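Local coordinates for dihydrodipicolinate synthase (Bacillus clausii KSM-K16, PDB 3E96), which probably catalyses the 4-hydroxy-tetrahydrodipicolinate synthase reaction, a lyase step in which pyruvate would be held as a Schiff base, at residues Leu12-Ser16 with Ala223-Leu227; Leu64-Lys68 with Glu97-Ala101; Thr195-Trp199 with Phe248-Arg252. All coordinates share one frame; numbering follows the deposited sequence.

Contact 1. Residues Leu12-Ser16 with Ala223-Leu227; sequences LETIS and AVEML
Ile15, at the start of the first strand of a closed eight-stranded TIM barrel, packs outward against helix 220-231, the helix that follows the last strand, 210-213. The tight part is the end of the Ile15 side chain. With CG1 beside the backbone N (chi1 -64°) and the chain running on extended, the CD1 methyl lies against Ala223 and Leu227, one helical turn apart. Ile15 CD1 is 3.8 Å from both Ala223 CB and Leu227 CB. Closer still, Ile15 CD1 comes within 3.3 Å of Ala223 O, a carbonyl already taken up by the helical bond from Leu227 N. Phe211 and Ser213 of strand 210-213 also touch Ile15, and the barrel closes here through backbone hydrogen bonds that Thr14 and Ser16 share with Phe211, and Ser16 also with Ser213. No hydrogen bond joins the two segments; the contact is mainly apolar and largely buried. It thins out toward Val224, partly exposed, whose CG2 is 4.3 Å from Ile15 CD1, and toward Glu13, centre of an inverse gamma turn, whose carboxylate leads away from the helix. The Leu227 side chain crosses those of Ile15 and Thr14 at a slant, Leu227 CD2 lying 3.9 Å from Ile15 CG1 and 3.5 Å from Thr14 OG1.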
loop_
_atom_site.group_PDB
_atom_site.type_symbol
_atom_site.label_atom_id
_atom_site.label_comp_id
_atom_site.label_asym_id
_atom_site.label_seq_id
_atom_site.Cartn_x
_atom_site.Cartn_y
_atom_site.Cartn_z
ATOM N N LEU B 12 -12.385 14.622 19.558
ATOM C CA LEU B 12 -11.392 14.385 18.509
ATOM C C LEU B 12 -10.897 15.666 17.844
ATOM O O LEU B 12 -9.961 15.633 17.041
ATOM C CB LEU B 12 -11.966 13.441 17.449
ATOM C CG LEU B 12 -12.131 11.990 17.913
ATOM C CD1 LEU B 12 -12.979 11.214 16.919
ATOM C CD2 LEU B 12 -10.751 11.350 18.073
ATOM N N GLU B 13 -11.530 16.790 18.169
ATOM C CA GLU B 13 -11.124 18.081 17.616
ATOM C C GLU B 13 -10.005 18.615 18.501
ATOM O O GLU B 13 -10.191 19.533 19.305
ATOM C CB GLU B 13 -12.313 19.046 17.589
ATOM C CG GLU B 13 -13.479 18.513 16.764
ATOM C CD GLU B 13 -14.625 19.498 16.651
ATOM O OE1 GLU B 13 -14.845 20.266 17.608
ATOM O OE2 GLU B 13 -15.314 19.492 15.611
ATOM N N THR B 14 -8.834 18.012 18.341
ATOM C CA THR B 14 -7.657 18.364 19.119
ATOM C C THR B 14 -6.477 17.715 18.396
ATOM O O THR B 14 -6.584 17.387 17.217
ATOM C CB THR B 14 -7.783 17.792 20.557
ATOM O OG1 THR B 14 -6.654 18.185 21.343
ATOM C CG2 THR B 14 -7.871 16.264 20.516
ATOM N N ILE B 15 -5.361 17.537 19.089
ATOM C CA ILE B 15 -4.192 16.904 18.485
ATOM C C ILE B 15 -4.296 15.384 18.618
ATOM O O ILE B 15 -4.530 14.869 19.713
ATOM C CB ILE B 15 -2.877 17.324 19.195
ATOM C CG1 ILE B 15 -2.623 18.821 19.018
ATOM C CG2 ILE B 15 -1.705 16.513 18.641
ATOM C CD1 ILE B 15 -1.545 19.355 19.956
ATOM N N SER B 16 -4.138 14.672 17.508
ATOM C CA SER B 16 -4.142 13.214 17.536
ATOM C C SER B 16 -2.677 12.823 17.404
ATOM O O SER B 16 -2.096 12.941 16.323
ATOM C CB SER B 16 -4.942 12.633 16.365
ATOM O OG SER B 16 -6.335 12.707 16.612
ATOM N N ALA B 223 3.636 21.032 19.602
ATOM C CA ALA B 223 2.365 20.736 18.961
ATOM C C ALA B 223 1.255 21.410 19.757
ATOM O O ALA B 223 0.336 22.001 19.186
ATOM C CB ALA B 223 2.140 19.225 18.913
ATOM N N VAL B 224 1.350 21.324 21.083
ATOM C CA VAL B 224 0.354 21.934 21.955
ATOM C C VAL B 224 0.319 23.447 21.761
ATOM O O VAL B 224 -0.749 24.052 21.757
ATOM C CB VAL B 224 0.634 21.615 23.447
ATOM C CG1 VAL B 224 -0.317 22.405 24.339
ATOM C CG2 VAL B 224 0.447 20.124 23.699
ATOM N N GLU B 225 1.489 24.057 21.596
ATOM C CA GLU B 225 1.553 25.501 21.395
ATOM C C GLU B 225 0.799 25.900 20.129
ATOM O O GLU B 225 0.099 26.914 20.117
ATOM C CB GLU B 225 3.005 25.971 21.286
ATOM C CG GLU B 225 3.862 25.658 22.499
ATOM C CD GLU B 225 5.279 26.186 22.361
ATOM O OE1 GLU B 225 6.164 25.723 23.118
ATOM O OE2 GLU B 225 5.506 27.068 21.503
ATOM N N MET B 226 0.938 25.105 19.068
ATOM C CA MET B 226 0.254 25.414 17.815
ATOM C C MET B 226 -1.252 25.295 17.986
ATOM O O MET B 226 -1.999 26.151 17.516
ATOM C CB MET B 226 0.709 24.486 16.675
ATOM C CG MET B 226 0.003 24.782 15.333
ATOM S SD MET B 226 0.580 23.832 13.878
ATOM C CE MET B 226 2.003 24.854 13.379
ATOM N N LEU B 227 -1.699 24.231 18.652
ATOM C CA LEU B 227 -3.128 24.023 18.862
ATOM C C LEU B 227 -3.735 25.173 19.655
ATOM O O LEU B 227 -4.796 25.684 19.307
ATOM C CB LEU B 227 -3.390 22.712 19.613
ATOM C CG LEU B 227 -4.868 22.417 19.904
ATOM C CD1 LEU B 227 -5.602 22.100 18.602
ATOM C CD2 LEU B 227 -4.985 21.245 20.873
#

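Contact 2. Residues Leu64-Lys68 with Glu97-Ala101; sequences LEEAK and ELGNA
Lys68 and Glu97 make the salt bridge between segments 64-68 and 97-101, with Lys68 NZ 2.7 Å from Glu97 OE2. Both chains are extended beyond CG and meet at about a right angle; the ammonium reaches OE2 on its anti side, 21° out of the carboxylate plane. Apolar contacts run alongside. The CD2 methyl of Leu98 sits against the aliphatic part of the lysine, 3.8 Å from Lys68 CG, and also reaches Ala67 CB at 4.2 Å. Leu98 CD1 meets Leu64 CD2 at 4.2 Å, the two leucines crossing nearly perpendicularly. Ala101 adds its CB, 4.1 Å from Lys68 CG. Were Lys68 replaced by an alanine, the Glu97 carboxylate would probably lose its cationic mate, and Leu98 and Ala101 the methylenes that now lie against them. Leu64 also packs on Leu64 of the second subunit, which places this edge at the dimer contact. The segment axes approach to 10.5 Å and cross at -28°, their N-to-C directions running roughly together. Such near-parallel packing of successive helices, here joined through strand 83-88, is the outer layer of a beta/alpha TIM barrel.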
loop_
_atom_site.group_PDB
_atom_site.type_symbol
_atom_site.label_atom_id
_atom_site.label_comp_id
_atom_site.label_asym_id
_atom_site.label_seq_id
_atom_site.Cartn_x
_atom_site.Cartn_y
_atom_site.Cartn_z
ATOM N N LEU B 64 0.049 -8.818 11.772
ATOM C CA LEU B 64 -1.292 -8.581 12.296
ATOM C C LEU B 64 -1.312 -8.739 13.810
ATOM O O LEU B 64 -1.989 -7.990 14.514
ATOM C CB LEU B 64 -2.298 -9.553 11.672
ATOM C CG LEU B 64 -2.637 -9.364 10.193
ATOM C CD1 LEU B 64 -3.713 -10.377 9.787
ATOM C CD2 LEU B 64 -3.135 -7.935 9.956
ATOM N N GLU B 65 -0.569 -9.719 14.312
ATOM C CA GLU B 65 -0.517 -9.962 15.748
ATOM C C GLU B 65 0.193 -8.820 16.479
ATOM O O GLU B 65 -0.205 -8.443 17.580
ATOM C CB GLU B 65 0.183 -11.301 16.025
ATOM C CG GLU B 65 0.276 -11.690 17.499
ATOM C CD GLU B 65 -1.071 -11.663 18.208
ATOM O OE1 GLU B 65 -2.077 -12.105 17.612
ATOM O OE2 GLU B 65 -1.116 -11.207 19.372
ATOM N N GLU B 66 1.246 -8.273 15.878
ATOM C CA GLU B 66 1.957 -7.166 16.504
ATOM C C GLU B 66 1.069 -5.926 16.539
ATOM O O GLU B 66 1.122 -5.141 17.488
ATOM C CB GLU B 66 3.245 -6.844 15.745
ATOM C CG GLU B 66 4.352 -7.858 15.927
ATOM C CD GLU B 66 5.597 -7.472 15.154
ATOM O OE1 GLU B 66 5.469 -7.128 13.961
ATOM O OE2 GLU B 66 6.700 -7.514 15.733
ATOM N N ALA B 67 0.257 -5.748 15.499
ATOM C CA ALA B 67 -0.647 -4.601 15.436
ATOM C C ALA B 67 -1.670 -4.706 16.567
ATOM O O ALA B 67 -1.939 -3.729 17.264
ATOM C CB ALA B 67 -1.360 -4.561 14.090
ATOM N N LYS B 68 -2.239 -5.896 16.743
ATOM C CA LYS B 68 -3.226 -6.107 17.797
ATOM C C LYS B 68 -2.604 -5.865 19.164
ATOM O O LYS B 68 -3.192 -5.192 20.013
ATOM C CB LYS B 68 -3.780 -7.533 17.739
ATOM C CG LYS B 68 -4.614 -7.832 16.510
ATOM C CD LYS B 68 -5.018 -9.302 16.475
ATOM C CE LYS B 68 -5.866 -9.610 15.247
ATOM N NZ LYS B 68 -6.170 -11.072 15.128
ATOM N N GLU B 97 -11.479 -7.688 11.516
ATOM C CA GLU B 97 -10.850 -8.511 12.548
ATOM C C GLU B 97 -10.028 -7.616 13.476
ATOM O O GLU B 97 -10.113 -7.726 14.702
ATOM C CB GLU B 97 -9.931 -9.562 11.915
ATOM C CG GLU B 97 -9.235 -10.468 12.926
ATOM C CD GLU B 97 -8.323 -11.491 12.269
ATOM O OE1 GLU B 97 -8.779 -12.188 11.338
ATOM O OE2 GLU B 97 -7.153 -11.609 12.688
ATOM N N LEU B 98 -9.231 -6.730 12.885
ATOM C CA LEU B 98 -8.409 -5.809 13.667
ATOM C C LEU B 98 -9.294 -4.858 14.469
ATOM O O LEU B 98 -8.989 -4.534 15.615
ATOM C CB LEU B 98 -7.486 -4.996 12.748
ATOM C CG LEU B 98 -6.273 -5.698 12.131
ATOM C CD1 LEU B 98 -5.692 -4.812 11.030
ATOM C CD2 LEU B 98 -5.225 -5.970 13.202
ATOM N N GLY B 99 -10.388 -4.411 13.858
ATOM C CA GLY B 99 -11.302 -3.505 14.534
ATOM C C GLY B 99 -11.960 -4.149 15.744
ATOM O O GLY B 99 -12.041 -3.549 16.816
ATOM N N ASN B 100 -12.442 -5.374 15.572
ATOM C CA ASN B 100 -13.082 -6.091 16.666
ATOM C C ASN B 100 -12.072 -6.379 17.777
ATOM O O ASN B 100 -12.424 -6.409 18.958
ATOM C CB ASN B 100 -13.704 -7.389 16.143
ATOM C CG ASN B 100 -15.067 -7.165 15.519
ATOM O OD1 ASN B 100 -15.470 -7.874 14.596
ATOM N ND2 ASN B 100 -15.794 -6.183 16.033
ATOM N N ALA B 101 -10.813 -6.577 17.398
ATOM C CA ALA B 101 -9.756 -6.837 18.372
ATOM C C ALA B 101 -9.508 -5.575 19.200
ATOM O O ALA B 101 -9.366 -5.639 20.422
ATOM C CB ALA B 101 -8.475 -7.261 17.657
#

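Contact 3. Residues Thr195-Trp199 with Phe248-Arg252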
loop_
_atom_site.group_PDB
_atom_site.type_symbol
_atom_site.label_atom_id
_atom_site.label_comp_id
_atom_site.label_asym_id
_atom_site.label_seq_id
_atom_site.Cartn_x
_atom_site.Cartn_y
_atom_site.Cartn_z
ATOM N N THR B 195 -2.270 15.885 7.711
ATOM C CA THR B 195 -0.912 16.118 7.231
ATOM C C THR B 195 0.001 16.903 8.177
ATOM O O THR B 195 1.026 17.446 7.767
ATOM C CB THR B 195 -0.944 16.778 5.838
ATOM O OG1 THR B 195 -1.855 17.882 5.846
ATOM C CG2 THR B 195 -1.411 15.757 4.789
ATOM N N ALA B 196 -0.404 16.951 9.444
ATOM C CA ALA B 196 0.345 17.575 10.531
ATOM C C ALA B 196 0.587 19.079 10.546
ATOM O O ALA B 196 -0.003 19.838 9.780
ATOM C CB ALA B 196 1.671 16.833 10.726
ATOM N N GLU B 197 1.471 19.491 11.448
ATOM C CA GLU B 197 1.785 20.897 11.677
ATOM C C GLU B 197 2.105 21.808 10.498
ATOM O O GLU B 197 1.744 22.983 10.529
ATOM C CB GLU B 197 2.890 21.008 12.737
ATOM C CG GLU B 197 2.420 20.583 14.135
ATOM C CD GLU B 197 2.683 19.118 14.449
ATOM O OE1 GLU B 197 2.811 18.305 13.508
ATOM O OE2 GLU B 197 2.752 18.775 15.651
ATOM N N LYS B 198 2.776 21.302 9.468
ATOM C CA LYS B 198 3.091 22.160 8.326
ATOM C C LYS B 198 1.803 22.652 7.668
ATOM O O LYS B 198 1.720 23.788 7.204
ATOM C CB LYS B 198 3.932 21.406 7.287
ATOM C CG LYS B 198 4.192 22.210 6.007
ATOM C CD LYS B 198 5.119 21.479 5.046
ATOM C CE LYS B 198 5.304 22.272 3.756
ATOM N NZ LYS B 198 6.141 21.547 2.759
ATOM N N TRP B 199 0.789 21.797 7.648
ATOM C CA TRP B 199 -0.471 22.144 7.006
ATOM C C TRP B 199 -1.613 22.570 7.922
ATOM O O TRP B 199 -2.594 23.158 7.462
ATOM C CB TRP B 199 -0.930 20.967 6.131
ATOM C CG TRP B 199 -0.004 20.723 4.983
ATOM C CD1 TRP B 199 1.097 19.914 4.965
ATOM C CD2 TRP B 199 -0.059 21.355 3.701
ATOM N NE1 TRP B 199 1.733 20.008 3.746
ATOM C CE2 TRP B 199 1.043 20.886 2.953
ATOM C CE3 TRP B 199 -0.935 22.276 3.111
ATOM C CZ2 TRP B 199 1.295 21.309 1.643
ATOM C CZ3 TRP B 199 -0.684 22.698 1.807
ATOM C CH2 TRP B 199 0.423 22.213 1.089
ATOM N N PHE B 248 11.501 20.906 10.168
ATOM C CA PHE B 248 11.491 19.535 10.657
ATOM C C PHE B 248 10.555 18.688 9.801
ATOM O O PHE B 248 10.895 17.567 9.410
ATOM C CB PHE B 248 11.024 19.497 12.114
ATOM C CG PHE B 248 11.077 18.124 12.736
ATOM C CD1 PHE B 248 12.299 17.512 13.001
ATOM C CD2 PHE B 248 9.905 17.448 13.060
ATOM C CE1 PHE B 248 12.355 16.242 13.585
ATOM C CE2 PHE B 248 9.946 16.180 13.644
ATOM C CZ PHE B 248 11.174 15.577 13.906
ATOM N N GLU B 249 9.374 19.227 9.512
ATOM C CA GLU B 249 8.405 18.505 8.699
ATOM C C GLU B 249 8.910 18.314 7.271
ATOM O O GLU B 249 8.663 17.274 6.657
ATOM C CB GLU B 249 7.056 19.233 8.712
ATOM C CG GLU B 249 6.357 19.162 10.070
ATOM C CD GLU B 249 6.018 17.730 10.472
ATOM O OE1 GLU B 249 5.160 17.114 9.808
ATOM O OE2 GLU B 249 6.615 17.213 11.442
ATOM N N ASP B 250 9.627 19.304 6.742
ATOM C CA ASP B 250 10.161 19.174 5.390
ATOM C C ASP B 250 11.252 18.112 5.340
ATOM O O ASP B 250 11.376 17.388 4.351
ATOM C CB ASP B 250 10.708 20.509 4.879
ATOM C CG ASP B 250 9.607 21.490 4.539
ATOM O OD1 ASP B 250 8.484 21.040 4.223
ATOM O OD2 ASP B 250 9.866 22.710 4.570
ATOM N N LEU B 251 12.037 18.007 6.408
ATOM C CA LEU B 251 13.097 17.008 6.455
ATOM C C LEU B 251 12.476 15.610 6.505
ATOM O O LEU B 251 12.983 14.673 5.885
ATOM C CB LEU B 251 13.988 17.236 7.674
ATOM C CG LEU B 251 15.228 16.346 7.793
ATOM C CD1 LEU B 251 16.019 16.354 6.492
ATOM C CD2 LEU B 251 16.088 16.851 8.948
ATOM N N ARG B 252 11.377 15.477 7.245
ATOM C CA ARG B 252 10.663 14.207 7.346
ATOM C C ARG B 252 10.063 13.849 5.984
ATOM O O ARG B 252 9.936 12.676 5.632
ATOM C CB ARG B 252 9.517 14.311 8.357
ATOM C CG ARG B 252 9.937 14.425 9.814
ATOM C CD ARG B 252 8.706 14.545 10.702
ATOM N NE ARG B 252 7.848 13.365 10.604
ATOM C CZ ARG B 252 6.592 13.313 11.040
ATOM N NH1 ARG B 252 6.038 14.381 11.599
ATOM N NH2 ARG B 252 5.894 12.190 10.929
HETATM O O HOH W 1 3.392 18.517 8.373
HETATM O O HOH W 2 4.313 16.193 13.237
HETATM O O HOH W 3 8.000 24.131 3.310
#
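A chi1 of 175° turns the Lys198 side chain opposite its own backbone nitrogen, and with every later torsion also extended the chain runs straight across to Asp250. Glu249 instead folds at chi2 (-62°), turning its carboxylate toward the loop backbone. These two shapes create two polar links beside a small apolar touch, Lys198 CB against Glu249 CB at 4.1 Å. In the first link Lys198 NZ makes a salt bridge at 2.8 Å to Asp250 OD1, which accepts through its syn lone pair, the side chains crossing at about a right angle. Water 3 spans the same pair, donating to Asp250 OD2 and accepting a weak bond from Lys198 NZ.

The second link runs through water. Water 1 donates to Glu249 OE1 at 2.7 Å and to Thr195 O, and accepts from Lys198 N, tying the carboxylate to the loop backbone; Ala196 CB lies beside OE1. Water 2 donates to Glu249 OE2 and, at 2.6 Å, to Glu197 OE1, so it bridges two carboxylates. Within the helix, Arg252 NH1 holds the Glu249 carboxylate by a direct salt bridge, 2.9 Å from Glu249 OE2 on its syn lone pair and tilted 16° from the guanidinium plane. The like charges of Glu197 OE1 and Glu249 OE2, 4.5 Å apart, are probably eased by water 2 and by Arg252. Glu197 has a further partner, its OE2 bonding to Ser213 OG.

Glu197 also faces helix 220-231. The contact joins the loop between strand 190-193 of the barrel and helix 200-206 to the C-terminal end of helix 235-252, which itself packs through Phe248 and Arg252 on helix 262-270 and through Phe248 and Leu251 on helix 287-299.

Overall arrangement
Contacts 1 and 3 are neighbours, with centres 14 Å apart, and they meet through Glu197: Glu197 OE2 lies 3.3 Å from Ala223 CB, and Glu197 O is 3.4 Å from Met226 CE. Their segments alternate along the chain, and helix 220-231 is followed directly by helix 235-252. Both approach the predicted active site: the Ile15 side chain is about 9 Å from that of Lys167, the predicted Schiff-base lysine, and the Ala196 side chain is about 8 Å from those of Tyr143, the predicted proton donor/acceptor, and Thr56, a predicted pyruvate-binding residue. Contact 2 lies across the chain's centre, its own centre 27 Å from that of contact 1 and 29 Å from that of contact 3, away from these sites.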